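Side-chain contacts in type III Pentaketide Synthase (Neurospora crassa, PDB 3EUO), which probably acts as an acyltransferase of the chalcone and stilbene synthase family, a fungal type III polyketide synthase that makes pentaketides: residues D23-S26 with K27-H30; Y321-Y324 with I325-N329; H74-F77 with M78-V82; S255-V258 with P259-K263; A85-A88 with S89-A92. All blocks are in the same frame, centred on the assembly; numbering follows the deposited sequence.

Contact 1. Residues D23-S26 with K27-H30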
loop_
_atom_site.group_PDB
_atom_site.type_symbol
_atom_site.label_atom_id
_atom_site.label_comp_id
_atom_site.label_asym_id
_atom_site.label_seq_id
_atom_site.Cartn_x
_atom_site.Cartn_y
_atom_site.Cartn_z
ATOM N N ASP A 23 -23.590 -3.727 23.478
ATOM C CA ASP A 23 -24.957 -3.727 24.032
ATOM C C ASP A 23 -25.401 -2.287 24.303
ATOM O O ASP A 23 -26.488 -1.873 23.885
ATOM C CB ASP A 23 -25.043 -4.541 25.328
ATOM C CG ASP A 23 -24.967 -6.046 25.097
ATOM O OD1 ASP A 23 -24.970 -6.482 23.928
ATOM O OD2 ASP A 23 -24.905 -6.794 26.097
ATOM N N ILE A 24 -24.541 -1.532 24.986
ATOM C CA ILE A 24 -24.821 -0.134 25.317
ATOM C C ILE A 24 -25.083 0.708 24.068
ATOM O O ILE A 24 -26.087 1.432 23.989
ATOM C CB ILE A 24 -23.665 0.511 26.149
ATOM C CG1 ILE A 24 -23.437 -0.232 27.478
ATOM C CG2 ILE A 24 -23.917 1.994 26.368
ATOM C CD1 ILE A 24 -24.652 -0.329 28.371
ATOM N N LEU A 25 -24.191 0.607 23.089
ATOM C CA LEU A 25 -24.295 1.428 21.892
ATOM C C LEU A 25 -25.441 0.995 21.008
ATOM O O LEU A 25 -26.089 1.826 20.384
ATOM C CB LEU A 25 -22.985 1.403 21.097
ATOM C CG LEU A 25 -21.877 2.253 21.712
ATOM C CD1 LEU A 25 -20.529 1.867 21.081
ATOM C CD2 LEU A 25 -22.173 3.757 21.544
ATOM N N SER A 26 -25.684 -0.310 20.942
ATOM C CA SER A 26 -26.776 -0.821 20.130
ATOM C C SER A 26 -28.091 -0.252 20.646
ATOM O O SER A 26 -28.875 0.331 19.885
ATOM C CB SER A 26 -26.825 -2.346 20.167
ATOM O OG SER A 26 -27.887 -2.811 19.352
ATOM N N LYS A 27 -28.303 -0.397 21.952
ATOM C CA LYS A 27 -29.537 0.059 22.600
ATOM C C LYS A 27 -29.714 1.574 22.477
ATOM O O LYS A 27 -30.830 2.069 22.291
ATOM C CB LYS A 27 -29.574 -0.366 24.074
ATOM C CG LYS A 27 -30.791 0.191 24.819
ATOM C CD LYS A 27 -30.693 0.039 26.323
ATOM C CE LYS A 27 -31.743 -0.922 26.845
ATOM N NZ LYS A 27 -32.109 -0.577 28.249
ATOM N N ARG A 28 -28.610 2.305 22.589
ATOM C CA ARG A 28 -28.644 3.755 22.452
ATOM C C ARG A 28 -29.121 4.194 21.066
ATOM O O ARG A 28 -29.861 5.163 20.954
ATOM C CB ARG A 28 -27.276 4.352 22.783
ATOM C CG ARG A 28 -27.270 5.862 22.957
ATOM C CD ARG A 28 -25.895 6.342 23.404
ATOM N NE ARG A 28 -25.632 6.015 24.807
ATOM C CZ ARG A 28 -24.420 5.835 25.324
ATOM N NH1 ARG A 28 -23.337 5.934 24.561
ATOM N NH2 ARG A 28 -24.284 5.547 26.610
ATOM N N TYR A 29 -28.731 3.472 20.015
ATOM C CA TYR A 29 -28.980 3.962 18.652
ATOM C C TYR A 29 -29.952 3.183 17.787
ATOM O O TYR A 29 -30.340 3.668 16.719
ATOM C CB TYR A 29 -27.656 4.217 17.919
ATOM C CG TYR A 29 -26.916 5.339 18.586
ATOM C CD1 TYR A 29 -27.353 6.658 18.446
ATOM C CD2 TYR A 29 -25.831 5.083 19.420
ATOM C CE1 TYR A 29 -26.705 7.691 19.087
ATOM C CE2 TYR A 29 -25.175 6.111 20.066
ATOM C CZ TYR A 29 -25.623 7.412 19.899
ATOM O OH TYR A 29 -24.988 8.438 20.547
ATOM N N HIS A 30 -30.359 1.994 18.234
ATOM C CA HIS A 30 -31.255 1.164 17.430
ATOM C C HIS A 30 -32.298 0.424 18.245
ATOM O O HIS A 30 -31.987 -0.120 19.309
ATOM C CB HIS A 30 -30.457 0.173 16.566
ATOM C CG HIS A 30 -29.516 0.843 15.615
ATOM N ND1 HIS A 30 -28.164 0.953 15.856
ATOM C CD2 HIS A 30 -29.740 1.476 14.439
ATOM C CE1 HIS A 30 -27.592 1.610 14.863
ATOM N NE2 HIS A 30 -28.527 1.943 13.991
HETATM O O HOH W 1 -30.599 -2.582 19.824
#
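The guanidinium of R28 has the CG2 methyl of I24 over one of its faces, with CG2 3.6 Å from R28 NH2, while CD2 of L25 approaches the same group at a slant. Y29 presents a second flat group: L25 O sits at the edge of its ring, 3.4 Å from Y29 CD2, and R28 CG lies over one face, shifted toward the rim. Two torsions bring the arginine back over the helix, for CG is anti to the backbone N (chi1 -168°) and the chain then bends at chi3 (-74°). Side by side and pointing the same way, L25 and Y29 touch through L25 CD2 and Y29 CE2 at 4.1 Å. Partners beyond the segment hold two of the polar ends: Y29 OH bonds to N63 and its ring receives a cation-pi contact from R182, while R28 has weak partners in P57 and D58. The backbone carries a ladder of helical bonds, among them K27 N to D23 O at 3.0 Å. At its foot S26 O accepts H30 N at 2.8 Å, with a weak second bond from Y29 N. One water joins S26 OG to H30 O, lying 2.8 Å from OG. H30 is the first residue to leave helical angles, and the whole arrangement is that of a helix C-terminus, here closing helix 20-29 against helices 34-42 and 181-191.

Contact 2. Residues Y321-Y324 with I325-N329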
loop_
_atom_site.group_PDB
_atom_site.type_symbol
_atom_site.label_atom_id
_atom_site.label_comp_id
_atom_site.label_asym_id
_atom_site.label_seq_id
_atom_site.Cartn_x
_atom_site.Cartn_y
_atom_site.Cartn_z
ATOM N N TYR A 321 -4.161 -17.506 21.869
ATOM C CA TYR A 321 -5.253 -17.492 22.843
ATOM C C TYR A 321 -5.193 -16.303 23.791
ATOM O O TYR A 321 -6.220 -15.677 24.061
ATOM C CB TYR A 321 -5.296 -18.807 23.628
ATOM C CG TYR A 321 -6.111 -19.861 22.922
ATOM C CD1 TYR A 321 -5.495 -20.891 22.215
ATOM C CD2 TYR A 321 -7.506 -19.816 22.941
ATOM C CE1 TYR A 321 -6.249 -21.859 21.555
ATOM C CE2 TYR A 321 -8.269 -20.777 22.288
ATOM C CZ TYR A 321 -7.634 -21.796 21.594
ATOM O OH TYR A 321 -8.387 -22.747 20.944
ATOM N N ASP A 322 -4.000 -16.003 24.298
ATOM C CA ASP A 322 -3.806 -14.905 25.235
ATOM C C ASP A 322 -4.225 -13.569 24.628
ATOM O O ASP A 322 -4.932 -12.786 25.264
ATOM C CB ASP A 322 -2.342 -14.837 25.682
ATOM C CG ASP A 322 -2.097 -13.737 26.690
ATOM O OD1 ASP A 322 -2.244 -14.005 27.899
ATOM O OD2 ASP A 322 -1.752 -12.606 26.276
ATOM N N ARG A 323 -3.772 -13.317 23.402
ATOM C CA ARG A 323 -4.141 -12.100 22.666
ATOM C C ARG A 323 -5.640 -12.034 22.383
ATOM O O ARG A 323 -6.294 -11.027 22.647
ATOM C CB ARG A 323 -3.357 -12.022 21.354
ATOM C CG ARG A 323 -2.175 -11.077 21.400
ATOM C CD ARG A 323 -1.123 -11.506 22.407
ATOM N NE ARG A 323 -0.395 -10.325 22.855
ATOM C CZ ARG A 323 -0.600 -9.700 24.008
ATOM N NH1 ARG A 323 -1.492 -10.153 24.880
ATOM N NH2 ARG A 323 0.111 -8.625 24.294
ATOM N N TYR A 324 -6.178 -13.131 21.872
ATOM C CA TYR A 324 -7.565 -13.194 21.461
ATOM C C TYR A 324 -8.524 -12.953 22.630
ATOM O O TYR A 324 -9.439 -12.127 22.540
ATOM C CB TYR A 324 -7.837 -14.552 20.821
ATOM C CG TYR A 324 -9.258 -14.740 20.348
ATOM C CD1 TYR A 324 -9.735 -14.081 19.212
ATOM C CD2 TYR A 324 -10.119 -15.582 21.032
ATOM C CE1 TYR A 324 -11.052 -14.267 18.778
ATOM C CE2 TYR A 324 -11.437 -15.768 20.613
ATOM C CZ TYR A 324 -11.891 -15.112 19.495
ATOM O OH TYR A 324 -13.185 -15.310 19.093
ATOM N N ILE A 325 -8.298 -13.667 23.731
ATOM C CA ILE A 325 -9.184 -13.565 24.885
ATOM C C ILE A 325 -9.133 -12.183 25.528
ATOM O O ILE A 325 -10.173 -11.618 25.871
ATOM C CB ILE A 325 -8.892 -14.671 25.936
ATOM C CG1 ILE A 325 -9.219 -16.047 25.347
ATOM C CG2 ILE A 325 -9.711 -14.435 27.213
ATOM C CD1 ILE A 325 -8.768 -17.231 26.208
ATOM N N ASN A 326 -7.928 -11.637 25.680
ATOM C CA ASN A 326 -7.737 -10.418 26.436
ATOM C C ASN A 326 -7.761 -9.119 25.634
ATOM O O ASN A 326 -7.878 -8.039 26.220
ATOM C CB ASN A 326 -6.449 -10.532 27.254
ATOM C CG ASN A 326 -6.504 -11.683 28.234
ATOM O OD1 ASN A 326 -5.827 -12.695 28.061
ATOM N ND2 ASN A 326 -7.355 -11.556 29.250
ATOM N N HIS A 327 -7.673 -9.224 24.306
ATOM C CA HIS A 327 -7.604 -8.028 23.450
ATOM C C HIS A 327 -8.461 -8.084 22.193
ATOM O O HIS A 327 -8.716 -7.048 21.571
ATOM C CB HIS A 327 -6.150 -7.733 23.058
ATOM C CG HIS A 327 -5.242 -7.532 24.230
ATOM N ND1 HIS A 327 -5.110 -6.320 24.869
ATOM C CD2 HIS A 327 -4.440 -8.398 24.892
ATOM C CE1 HIS A 327 -4.253 -6.442 25.867
ATOM N NE2 HIS A 327 -3.833 -7.694 25.903
ATOM N N GLY A 328 -8.895 -9.279 21.799
ATOM C CA GLY A 328 -9.704 -9.411 20.585
ATOM C C GLY A 328 -8.837 -9.485 19.336
ATOM O O GLY A 328 -7.620 -9.620 19.424
ATOM N N ASN A 329 -9.479 -9.381 18.177
ATOM C CA ASN A 329 -8.803 -9.449 16.882
ATOM C C ASN A 329 -8.455 -8.034 16.413
ATOM O O ASN A 329 -9.333 -7.283 15.990
ATOM C CB ASN A 329 -9.724 -10.172 15.874
ATOM C CG ASN A 329 -9.185 -10.180 14.444
ATOM O OD1 ASN A 329 -8.164 -9.575 14.138
ATOM N ND2 ASN A 329 -9.903 -10.865 13.553
#
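Y321 O accepts I325 N at 2.9 Å and the helical ladder continues through R323 O and H327 N, until G328 leaves helical angles with a positive phi of 84°. This is the glycine-terminated C-terminal turn of helix 318-327, in the C-terminal half of a thiolase-like fold. A side chain at position 328 would press on the preceding carbonyl oxygen, so the backbone itself calls for glycine; its N bonds to Y324 O at 3.0 Å, from above the carbonyl plane. Among the side chains, R323 and H327 run side by side with guanidinium and imidazole planes 82° apart, nearly perpendicular. H327 CG stands anti to its own carbonyl carbon (chi1 -58°), which lays the ring alongside the arginine. R323 NH1 comes within 3.4 Å of H327 CD2, and the same NH1 forms a salt bridge with D322 OD2 at 2.8 Å, a carboxylate that R341 also grips. The imidazole has R323 O at its edge, in the ring plane. Its ND1 bonds to S52 and the ring stacks on Y12. Were H327 replaced by an alanine, S52 OG would probably be left without this partner and Y12 without the ring stacked on it, and R323 would lose its flanking imidazole. On another side of the helix, I325 CD1 meets the Y321 ring at its edge, and Y321 OH reaches E307. Just beyond the turn, N329 lies near H296 (a weak bond) and position 143, consistent with the Cys-His-Asn triad of this family: N329 ND2 bonds to OD1 of the 3-sulfinoalanine at position 143.

Contact 3. Residues H74-F77 with M78-V82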
loop_
_atom_site.group_PDB
_atom_site.type_symbol
_atom_site.label_atom_id
_atom_site.label_comp_id
_atom_site.label_asym_id
_atom_site.label_seq_id
_atom_site.Cartn_x
_atom_site.Cartn_y
_atom_site.Cartn_z
ATOM N N HIS A 74 -10.887 9.208 9.844
ATOM C CA HIS A 74 -9.479 9.483 9.593
ATOM C C HIS A 74 -8.888 10.406 10.655
ATOM O O HIS A 74 -7.771 10.191 11.120
ATOM C CB HIS A 74 -9.237 10.073 8.206
ATOM C CG HIS A 74 -7.818 10.494 8.003
ATOM N ND1 HIS A 74 -7.422 11.812 8.047
ATOM C CD2 HIS A 74 -6.689 9.767 7.835
ATOM C CE1 HIS A 74 -6.114 11.881 7.875
ATOM N NE2 HIS A 74 -5.645 10.653 7.750
ATOM N N GLU A 75 -9.652 11.421 11.044
ATOM C CA GLU A 75 -9.195 12.368 12.054
ATOM C C GLU A 75 -8.806 11.667 13.352
ATOM O O GLU A 75 -7.773 11.985 13.940
ATOM C CB GLU A 75 -10.255 13.440 12.296
ATOM C CG GLU A 75 -10.371 14.406 11.120
ATOM C CD GLU A 75 -11.636 15.245 11.135
ATOM O OE1 GLU A 75 -12.507 15.045 12.013
ATOM O OE2 GLU A 75 -11.756 16.120 10.250
ATOM N N VAL A 76 -9.609 10.690 13.768
ATOM C CA VAL A 76 -9.345 9.940 15.002
ATOM C C VAL A 76 -8.243 8.882 14.820
ATOM O O VAL A 76 -7.461 8.619 15.753
ATOM C CB VAL A 76 -10.659 9.372 15.610
ATOM C CG1 VAL A 76 -10.391 8.304 16.677
ATOM C CG2 VAL A 76 -11.471 10.519 16.225
ATOM N N PHE A 77 -8.161 8.300 13.621
ATOM C CA PHE A 77 -7.028 7.424 13.285
ATOM C C PHE A 77 -5.719 8.183 13.503
ATOM O O PHE A 77 -4.770 7.661 14.096
ATOM C CB PHE A 77 -7.128 6.925 11.841
ATOM C CG PHE A 77 -6.139 5.831 11.502
ATOM C CD1 PHE A 77 -6.491 4.494 11.662
ATOM C CD2 PHE A 77 -4.859 6.140 11.029
ATOM C CE1 PHE A 77 -5.587 3.479 11.345
ATOM C CE2 PHE A 77 -3.941 5.126 10.711
ATOM C CZ PHE A 77 -4.318 3.794 10.866
ATOM N N MET A 78 -5.674 9.425 13.036
ATOM C CA MET A 78 -4.478 10.248 13.209
ATOM C C MET A 78 -4.250 10.688 14.661
ATOM O O MET A 78 -3.117 10.617 15.151
ATOM C CB MET A 78 -4.506 11.445 12.259
ATOM C CG MET A 78 -4.552 11.034 10.788
ATOM S SD MET A 78 -3.137 10.032 10.221
ATOM C CE MET A 78 -1.829 11.174 10.530
ATOM N N SER A 79 -5.312 11.106 15.354
ATOM C CA SER A 79 -5.163 11.612 16.731
ATOM C C SER A 79 -4.920 10.521 17.764
ATOM O O SER A 79 -4.143 10.725 18.705
ATOM C CB SER A 79 -6.355 12.476 17.165
ATOM O OG SER A 79 -7.561 11.732 17.246
ATOM N N ASP A 80 -5.579 9.377 17.590
ATOM C CA ASP A 80 -5.567 8.306 18.596
ATOM C C ASP A 80 -4.854 7.018 18.172
ATOM O O ASP A 80 -4.463 6.221 19.023
ATOM C CB ASP A 80 -6.995 7.997 19.056
ATOM C CG ASP A 80 -7.576 9.109 19.907
ATOM O OD1 ASP A 80 -7.818 8.854 21.099
ATOM O OD2 ASP A 80 -7.757 10.237 19.390
ATOM N N GLY A 81 -4.692 6.815 16.865
ATOM C CA GLY A 81 -4.008 5.623 16.348
ATOM C C GLY A 81 -2.517 5.851 16.166
ATOM O O GLY A 81 -1.695 5.072 16.650
ATOM N N VAL A 82 -2.159 6.934 15.482
ATOM C CA VAL A 82 -0.743 7.224 15.204
ATOM C C VAL A 82 0.167 7.190 16.459
ATOM O O VAL A 82 1.242 6.594 16.409
ATOM C CB VAL A 82 -0.567 8.514 14.334
ATOM C CG1 VAL A 82 0.887 9.024 14.338
ATOM C CG2 VAL A 82 -1.039 8.242 12.912
#
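F77 O takes two backbone donors, G81 N at 2.9 Å and V82 N at 3.0 Å, the mark of a helix that widens into a pi-type turn at 78-81. The two come differently: G81 N stands above the carbonyl plane, V82 N almost straight out from the oxygen. V76 O likewise accepts D80 N at 2.7 Å, with a long, weak bond from G81 N added. Before the bulge the ordinary pattern holds, M78 N bonding to H74 O and S79 N to E75 O. Glycine suits the widened turn, since a CB at position 81 would clash with F77 O. One side-chain bond joins the ladder: S79 OG, placed between its own N and carbonyl carbon (chi1 65°), donates to D80 OD2 at 2.6 Å, on the lone pair turned away from the other carboxylate oxygen. The apolar part of the contact is M78 folded back on H74. With CG anti to the carbonyl carbon (chi1 -60°), M78 CG comes over one face of the imidazole; the bend at chi2 (-60°) then carries SD to 4.4 Å from the ring centroid, in an oblique sulfur-aromatic contact. With an alanine at H74, M78 would be likely to lose the ring under its CG and be freer to turn, and V245 of the second subunit would lose this packing partner. Helix 70-96 lies here on helix 119-127, with F77 edge-to-face on Y119, M78 against Y122 and V82 against V123.

Contact 4. Residues S255-V258 with P259-K263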
loop_
_atom_site.group_PDB
_atom_site.type_symbol
_atom_site.label_atom_id
_atom_site.label_comp_id
_atom_site.label_asym_id
_atom_site.label_seq_id
_atom_site.Cartn_x
_atom_site.Cartn_y
_atom_site.Cartn_z
ATOM N N SER A 255 -18.194 -14.268 5.008
ATOM C CA SER A 255 -19.113 -15.349 4.672
ATOM C C SER A 255 -18.944 -16.483 5.670
ATOM O O SER A 255 -17.927 -16.544 6.375
ATOM C CB SER A 255 -18.847 -15.865 3.260
ATOM O OG SER A 255 -17.828 -16.843 3.273
ATOM N N PRO A 256 -19.947 -17.383 5.745
ATOM C CA PRO A 256 -19.806 -18.570 6.594
ATOM C C PRO A 256 -18.734 -19.548 6.105
ATOM O O PRO A 256 -18.331 -20.430 6.860
ATOM C CB PRO A 256 -21.197 -19.211 6.548
ATOM C CG PRO A 256 -21.847 -18.670 5.343
ATOM C CD PRO A 256 -21.268 -17.316 5.092
ATOM N N ARG A 257 -18.265 -19.378 4.870
ATOM C CA ARG A 257 -17.246 -20.269 4.289
ATOM C C ARG A 257 -15.851 -20.109 4.897
ATOM O O ARG A 257 -15.047 -21.043 4.859
ATOM C CB ARG A 257 -17.128 -20.055 2.779
ATOM C CG ARG A 257 -18.423 -20.148 1.990
ATOM C CD ARG A 257 -18.164 -19.774 0.538
ATOM N NE ARG A 257 -17.708 -20.915 -0.242
ATOM C CZ ARG A 257 -16.809 -20.873 -1.224
ATOM N NH1 ARG A 257 -16.197 -19.739 -1.572
ATOM N NH2 ARG A 257 -16.504 -21.996 -1.850
ATOM N N VAL A 258 -15.561 -18.928 5.443
ATOM C CA VAL A 258 -14.187 -18.562 5.812
ATOM C C VAL A 258 -13.472 -19.569 6.722
ATOM O O VAL A 258 -12.358 -19.974 6.405
ATOM C CB VAL A 258 -14.092 -17.125 6.389
ATOM C CG1 VAL A 258 -12.654 -16.787 6.801
ATOM C CG2 VAL A 258 -14.594 -16.126 5.368
ATOM N N PRO A 259 -14.104 -19.985 7.837
ATOM C CA PRO A 259 -13.395 -20.929 8.713
ATOM C C PRO A 259 -13.059 -22.238 7.998
ATOM O O PRO A 259 -11.979 -22.794 8.208
ATOM C CB PRO A 259 -14.394 -21.182 9.852
ATOM C CG PRO A 259 -15.366 -20.053 9.788
ATOM C CD PRO A 259 -15.449 -19.661 8.352
ATOM N N VAL A 260 -13.968 -22.706 7.144
ATOM C CA VAL A 260 -13.769 -23.956 6.417
ATOM C C VAL A 260 -12.619 -23.826 5.419
ATOM O O VAL A 260 -11.733 -24.683 5.383
ATOM C CB VAL A 260 -15.075 -24.458 5.737
ATOM C CG1 VAL A 260 -14.777 -25.570 4.744
ATOM C CG2 VAL A 260 -16.063 -24.952 6.794
ATOM N N LEU A 261 -12.625 -22.742 4.639
ATOM C CA LEU A 261 -11.577 -22.488 3.642
ATOM C C LEU A 261 -10.208 -22.302 4.300
ATOM O O LEU A 261 -9.205 -22.843 3.825
ATOM C CB LEU A 261 -11.929 -21.273 2.775
ATOM C CG LEU A 261 -13.189 -21.358 1.896
ATOM C CD1 LEU A 261 -13.570 -19.977 1.367
ATOM C CD2 LEU A 261 -13.022 -22.351 0.749
ATOM N N ALA A 262 -10.189 -21.552 5.400
ATOM C CA ALA A 262 -8.967 -21.321 6.167
ATOM C C ALA A 262 -8.417 -22.629 6.713
ATOM O O ALA A 262 -7.245 -22.953 6.497
ATOM C CB ALA A 262 -9.226 -20.340 7.291
ATOM N N LYS A 263 -9.274 -23.400 7.385
ATOM C CA LYS A 263 -8.860 -24.680 7.961
ATOM C C LYS A 263 -8.231 -25.575 6.896
ATOM O O LYS A 263 -7.194 -26.191 7.137
ATOM C CB LYS A 263 -10.039 -25.389 8.634
ATOM C CG LYS A 263 -9.655 -26.680 9.353
ATOM C CD LYS A 263 -10.858 -27.365 9.963
ATOM C CE LYS A 263 -10.471 -28.718 10.555
ATOM N NZ LYS A 263 -11.615 -29.357 11.258
#
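L261 reaches back over R257: its CB points at the preceding turn and lies 3.8 Å from R257 O. One bond further, CG comes closer to that carbonyl, 3.5 Å from R257 O. CD1 then turns onto the arginine side chain, touching R257 CB at 3.8 Å. The same methyl lies over one face of the R257 guanidinium, offset toward its rim, because a bend at chi3 (86°) brings NH1 back to 3.9 Å from CD1. D240 holds that NH1 in a salt bridge and also hydrogen-bonds S255 OG, so the cation is pinned while the leucine pads its face. L261 N bonds to R257 O and A262 N to V258 O, both nearly straight. Ahead of them a type I turn runs from S255 to V258, with S255 OG accepting R257 N at 3.0 Å in a capping bond. P259, whose nitrogen has no hydrogen to give, falls in the first helical turn, its CD close against V258 CB at 3.5 Å. The contact thus joins strand 249-254 to helix 258-277, with P259 and A262 packed on T301 and I302 of helix 300-310, and L261 beside I369.

Contact 5. Residues A85-A88 with S89-A92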
loop_
_atom_site.group_PDB
_atom_site.type_symbol
_atom_site.label_atom_id
_atom_site.label_comp_id
_atom_site.label_asym_id
_atom_site.label_seq_id
_atom_site.Cartn_x
_atom_site.Cartn_y
_atom_site.Cartn_z
ATOM N N ALA A 85 1.209 3.729 17.194
ATOM C CA ALA A 85 2.208 3.281 16.225
ATOM C C ALA A 85 3.586 3.853 16.555
ATOM O O ALA A 85 4.606 3.168 16.421
ATOM C CB ALA A 85 1.785 3.675 14.824
ATOM N N VAL A 86 3.607 5.108 16.994
ATOM C CA VAL A 86 4.854 5.759 17.376
ATOM C C VAL A 86 5.456 5.025 18.583
ATOM O O VAL A 86 6.642 4.703 18.585
ATOM C CB VAL A 86 4.669 7.274 17.652
ATOM C CG1 VAL A 86 5.942 7.888 18.231
ATOM C CG2 VAL A 86 4.270 8.017 16.366
ATOM N N GLU A 87 4.629 4.731 19.583
ATOM C CA GLU A 87 5.129 4.069 20.798
ATOM C C GLU A 87 5.583 2.621 20.564
ATOM O O GLU A 87 6.622 2.200 21.086
ATOM C CB GLU A 87 4.094 4.170 21.926
ATOM C CG GLU A 87 4.486 3.476 23.238
ATOM C CD GLU A 87 5.716 4.087 23.923
ATOM O OE1 GLU A 87 6.131 5.216 23.576
ATOM O OE2 GLU A 87 6.265 3.422 24.826
ATOM N N ALA A 88 4.816 1.868 19.769
ATOM C CA ALA A 88 5.184 0.497 19.403
ATOM C C ALA A 88 6.518 0.476 18.650
ATOM O O ALA A 88 7.394 -0.336 18.938
ATOM C CB ALA A 88 4.086 -0.143 18.555
ATOM N N SER A 89 6.660 1.390 17.695
ATOM C CA SER A 89 7.889 1.524 16.919
ATOM C C SER A 89 9.070 1.901 17.806
ATOM O O SER A 89 10.172 1.378 17.619
ATOM C CB SER A 89 7.709 2.560 15.807
ATOM O OG SER A 89 6.702 2.148 14.889
ATOM N N ARG A 90 8.834 2.813 18.754
ATOM C CA ARG A 90 9.874 3.225 19.697
ATOM C C ARG A 90 10.406 2.044 20.507
ATOM O O ARG A 90 11.612 1.919 20.709
ATOM C CB ARG A 90 9.360 4.298 20.657
ATOM C CG ARG A 90 9.275 5.694 20.061
ATOM C CD ARG A 90 9.030 6.754 21.156
ATOM N NE ARG A 90 8.668 8.059 20.595
ATOM C CZ ARG A 90 9.528 8.922 20.053
ATOM N NH1 ARG A 90 10.827 8.639 19.985
ATOM N NH2 ARG A 90 9.084 10.079 19.571
ATOM N N LYS A 91 9.498 1.196 20.981
ATOM C CA LYS A 91 9.878 0.069 21.833
ATOM C C LYS A 91 10.614 -1.010 21.052
ATOM O O LYS A 91 11.560 -1.616 21.557
ATOM C CB LYS A 91 8.656 -0.505 22.553
ATOM C CG LYS A 91 8.081 0.458 23.596
ATOM C CD LYS A 91 7.029 -0.190 24.488
ATOM C CE LYS A 91 5.685 -0.311 23.809
ATOM N NZ LYS A 91 4.621 -0.767 24.778
ATOM N N ALA A 92 10.175 -1.243 19.818
ATOM C CA ALA A 92 10.857 -2.179 18.928
ATOM C C ALA A 92 12.280 -1.701 18.655
ATOM O O ALA A 92 13.223 -2.476 18.762
ATOM C CB ALA A 92 10.078 -2.351 17.628
HETATM O O HOH W 2 5.830 7.434 21.959
HETATM O O HOH W 3 4.562 1.862 26.448
#
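V86 and R90 lie side by side and point the same way, one turn apart, with V86 CG1 3.6 Å from R90 NE. E87, by contrast, crosses R90 at about a right angle, its carboxylate plane 45° from the guanidinium, and slants across K91. The E87 chain leaves trans to its amide nitrogen (chi1 178°) and bends at chi2, which brings OE2 alongside the aliphatic part of K91, 3.7 Å from K91 CG. Neither cation is bridged directly; E87 OE2 and K91 NZ remain 4.5 Å apart. Water fills the role instead. One water donates to E87 OE2 and accepts from K91 NZ at 3.1 Å; another donates to E87 OE1 and sits in the plane of the guanidinium, at its edge, for a weak bond from R90 NE. K91 NZ also bonds to V10 O and Q11 OE1. On the buried side of helix 70-96, facing strands 168-175 and 204-211, S89 is folded back on its own helix: OG donates to A85 O at 2.8 Å while S89 N reaches the same oxygen at 3.0 Å, from the opposite face of the carbonyl plane. The chemistry thus divides by side of the helix: a buried hydroxyl spends its proton on a backbone oxygen, whereas the carboxylate meets its two basic neighbours through water, so any electrostatic attraction there is probably softened.

From the N terminus, contact 1 comes first, at the end of helix 20-29, its centre about 28 Å from the centre of the chain. Contacts 3 and 5 follow on the long helix 70-96, their segments adjoining, in the N-terminal chalcone synthase domain, where that helix packs on helix 119-127 and the central sheet. Contact 4 opens helix 258-277 and contact 2 ends helix 318-327, both in the C-terminal domain and both against helix 300-310. All five are local, so none closes a long loop; they run in series and neither nest nor cross. Contact 2 comes within about 9 Å of both contact 4 and contact 5, nearest atoms, while contacts 4 and 5 lie on opposite sides of the centre.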